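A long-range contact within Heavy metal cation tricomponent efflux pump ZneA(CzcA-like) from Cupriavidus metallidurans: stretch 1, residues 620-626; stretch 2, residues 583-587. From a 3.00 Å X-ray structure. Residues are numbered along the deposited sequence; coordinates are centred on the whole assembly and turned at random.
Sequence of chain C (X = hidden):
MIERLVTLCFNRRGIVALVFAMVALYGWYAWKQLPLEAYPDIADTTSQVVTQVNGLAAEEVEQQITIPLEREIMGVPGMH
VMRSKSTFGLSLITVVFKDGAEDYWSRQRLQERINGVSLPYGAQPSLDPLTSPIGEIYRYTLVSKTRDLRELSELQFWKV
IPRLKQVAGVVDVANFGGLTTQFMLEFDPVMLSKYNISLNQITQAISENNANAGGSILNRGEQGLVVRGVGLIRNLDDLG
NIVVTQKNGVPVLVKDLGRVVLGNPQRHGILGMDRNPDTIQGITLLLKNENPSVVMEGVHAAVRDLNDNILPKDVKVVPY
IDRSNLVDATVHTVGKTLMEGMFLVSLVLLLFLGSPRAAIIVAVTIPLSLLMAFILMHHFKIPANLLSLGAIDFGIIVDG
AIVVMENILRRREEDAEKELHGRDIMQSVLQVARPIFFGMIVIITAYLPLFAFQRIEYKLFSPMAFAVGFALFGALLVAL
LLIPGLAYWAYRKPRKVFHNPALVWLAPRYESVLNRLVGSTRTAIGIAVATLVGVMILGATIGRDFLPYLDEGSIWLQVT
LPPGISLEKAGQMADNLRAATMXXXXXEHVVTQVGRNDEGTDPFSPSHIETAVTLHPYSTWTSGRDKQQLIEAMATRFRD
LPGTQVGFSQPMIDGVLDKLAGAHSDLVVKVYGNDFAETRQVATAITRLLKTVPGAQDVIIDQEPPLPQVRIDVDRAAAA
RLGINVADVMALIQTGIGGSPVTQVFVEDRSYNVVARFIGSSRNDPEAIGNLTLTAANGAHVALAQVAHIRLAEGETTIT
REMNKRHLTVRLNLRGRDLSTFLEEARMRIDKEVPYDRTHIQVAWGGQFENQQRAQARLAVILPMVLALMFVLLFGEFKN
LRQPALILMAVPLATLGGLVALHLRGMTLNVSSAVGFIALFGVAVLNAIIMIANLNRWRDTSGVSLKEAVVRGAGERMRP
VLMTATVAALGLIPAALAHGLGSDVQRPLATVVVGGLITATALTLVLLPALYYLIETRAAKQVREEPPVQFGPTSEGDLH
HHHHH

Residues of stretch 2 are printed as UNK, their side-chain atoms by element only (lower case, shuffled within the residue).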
# COMPACT_ATOMS: atom_id res chain seq x y z
N THR C 620 32.86 36.76 -6.28
CA THR C 620 33.98 37.07 -7.17
C THR C 620 33.54 37.52 -8.56
O THR C 620 33.97 36.94 -9.56
CB THR C 620 34.95 35.88 -7.32
OG1 THR C 620 35.75 36.08 -8.49
CG2 THR C 620 34.20 34.58 -7.47
N TRP C 621 32.70 38.54 -8.62
CA TRP C 621 32.28 39.08 -9.91
C TRP C 621 32.97 40.40 -10.22
O TRP C 621 32.46 41.47 -9.88
CB TRP C 621 30.76 39.20 -9.99
CG TRP C 621 30.09 37.91 -10.39
CD1 TRP C 621 30.63 36.66 -10.34
CD2 TRP C 621 28.77 37.76 -10.92
NE1 TRP C 621 29.73 35.73 -10.79
CE2 TRP C 621 28.58 36.38 -11.16
CE3 TRP C 621 27.73 38.65 -11.22
CZ2 TRP C 621 27.39 35.88 -11.68
CZ3 TRP C 621 26.55 38.14 -11.73
CH2 TRP C 621 26.39 36.77 -11.96
N THR C 622 34.12 40.30 -10.87
CA THR C 622 34.91 41.47 -11.26
C THR C 622 34.10 42.37 -12.19
O THR C 622 34.01 43.58 -11.97
CB THR C 622 36.21 41.06 -11.96
OG1 THR C 622 36.99 40.24 -11.08
CG2 THR C 622 37.03 42.30 -12.34
N SER C 623 33.52 41.77 -13.22
CA SER C 623 32.67 42.51 -14.15
C SER C 623 31.44 43.03 -13.42
O SER C 623 30.65 42.25 -12.88
CB SER C 623 32.25 41.62 -15.31
OG SER C 623 31.40 40.58 -14.85
N GLY C 624 31.28 44.35 -13.40
CA GLY C 624 30.14 44.97 -12.75
C GLY C 624 28.86 44.68 -13.51
O GLY C 624 28.39 45.50 -14.30
N ARG C 625 28.29 43.51 -13.26
CA ARG C 625 27.07 43.09 -13.94
C ARG C 625 26.14 42.35 -12.99
O ARG C 625 26.56 41.42 -12.29
CB ARG C 625 27.40 42.21 -15.15
CG ARG C 625 26.23 41.98 -16.09
CD ARG C 625 26.67 41.36 -17.42
NE ARG C 625 27.79 42.06 -18.04
CZ ARG C 625 28.97 41.51 -18.29
NH1 ARG C 625 29.19 40.24 -17.98
NH2 ARG C 625 29.93 42.22 -18.85
N ASP C 626 24.88 42.76 -12.97
CA ASP C 626 23.85 42.06 -12.20
C ASP C 626 23.57 40.74 -12.90
O ASP C 626 23.80 40.62 -14.11
CB ASP C 626 22.58 42.91 -12.14
CG ASP C 626 21.42 42.17 -11.52
OD1 ASP C 626 21.65 41.37 -10.59
OD2 ASP C 626 20.27 42.38 -11.97
N UNK C 583 32.44 33.63 -23.37
CA UNK C 583 32.95 34.98 -23.58
C UNK C 583 32.57 35.91 -22.43
O UNK C 583 32.48 37.12 -22.61
c UNK C 583 32.48 35.55 -24.92
o UNK C 583 33.17 35.04 -28.50
c UNK C 583 32.64 35.45 -27.45
c UNK C 583 33.12 34.87 -26.13
o UNK C 583 31.74 36.31 -27.43
N UNK C 584 32.37 35.33 -21.25
CA UNK C 584 32.05 36.10 -20.06
C UNK C 584 32.94 35.66 -18.91
O UNK C 584 33.33 34.50 -18.83
c UNK C 584 29.37 37.81 -20.79
c UNK C 584 28.49 38.31 -21.72
c UNK C 584 28.07 36.10 -22.52
c UNK C 584 27.83 37.46 -22.59
c UNK C 584 29.62 36.45 -20.71
c UNK C 584 28.95 35.60 -21.58
c UNK C 584 30.58 35.90 -19.69
N UNK C 585 33.28 36.60 -18.02
CA UNK C 585 34.17 36.31 -16.90
C UNK C 585 33.46 35.54 -15.79
O UNK C 585 34.11 35.05 -14.87
c UNK C 585 32.99 38.04 -18.13
c UNK C 585 34.55 37.70 -16.38
c UNK C 585 34.17 38.65 -17.46
N UNK C 586 32.13 35.42 -15.88
CA UNK C 586 31.35 34.87 -14.78
C UNK C 586 30.88 33.43 -15.00
O UNK C 586 30.17 32.88 -14.16
c UNK C 586 30.14 35.75 -14.48
o UNK C 586 30.19 37.13 -16.84
c UNK C 586 30.21 37.87 -15.84
o UNK C 586 30.05 39.11 -15.92
c UNK C 586 30.42 37.24 -14.48
N UNK C 587 31.28 32.82 -16.12
CA UNK C 587 30.86 31.45 -16.41
C UNK C 587 31.94 30.41 -16.13
O UNK C 587 32.93 30.31 -16.85
c UNK C 587 28.92 31.77 -17.95
c UNK C 587 30.36 31.31 -17.86
c UNK C 587 31.24 32.11 -18.80

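Position 583 carries five side-chain atoms, three carbons and two oxygens. The carbons run in an unbranched chain, and both oxygens sit on the third, which makes a carboxylate two methylenes from the backbone. The nearest approach to stretch 1 is 9.0 Å, from CB of position 583 to NH1 of R625, so the assignment rests on composition and connectivity alone: one carbon more than aspartate requires, and two oxygens on the last carbon. The residue is E583, and its carboxylate oxygen OE1 is hydrogen-bonded elsewhere in the structure.

Position 584 has seven carbons and no heteroatom: one carbon attached to CA, then a closed ring of six. With no oxygen on the ring, tyrosine is excluded. The CA-to-CB bond points sideways to stretch 1, but the end of the side chain comes nearer, and a ring carbon lies 3.7 Å from NH1 of R625. This is F584, and the carbon in that contact is CD1. Its CE1 lies over one face of the R625 guanidinium, whereas NH1 meets the phenyl ring obliquely, so the arrangement is not a parallel stack.

At position 585 there are three carbons, and the last closes back onto the backbone N to give a five-membered ring. That closure identifies P585. Its phi of -76° suits the ring, whose pucker is C-gamma exo. CB points toward stretch 1; CG lies 4.1 Å from CB of S623, and CD is 4.4 Å from NH1 of R625, near the guanidinium plane at its edge. The first is a carbon-to-carbon packing contact; the second sets a ring carbon beside a charged guanidinium nitrogen, and at 4.4 Å it is loose.

Position 586 again shows three carbons in a chain, the third bearing two oxygens. Its CA-to-CB bond points toward stretch 1, and the side chain, unlike that of 583, reaches it. CB is 3.7 Å from NE1 of W621, over one face of the indole, and one oxygen is 2.5 Å from NH1 of R625. The residue is E586. Its CG stands 3.9 Å from the centroid of the W621 five-membered ring, 8° off the ring normal, a CH-pi contact over the face. Chi1 is m at -43°, while chi2, at 91°, lies between wells.

Position 587 has three carbons, a first one carrying two others, and no heteroatom. This beta-branched pattern is V587. Its CB points away from stretch 1; its nearest approach is 7.7 Å, from a terminal methyl carbon of V587 to CZ2 of W621, and it closes the type I turn that starts at F584.

The contact buries 270 Å² and centres on E586, which has the largest covered area of any residue here. Its methylenes pack on W621, and its carboxylate makes a salt bridge to R625 through OE2 and NH1. That oxygen's position is less sure, because OE2 also lies 2.3 Å from OG of S623, too short to count as a hydrogen bond. No hydrogen bond crosses between the stretches; the salt bridge, the CH-pi contact and the packing of F584 and P585 join them.

Stretch 2 (583-587) EFPEV
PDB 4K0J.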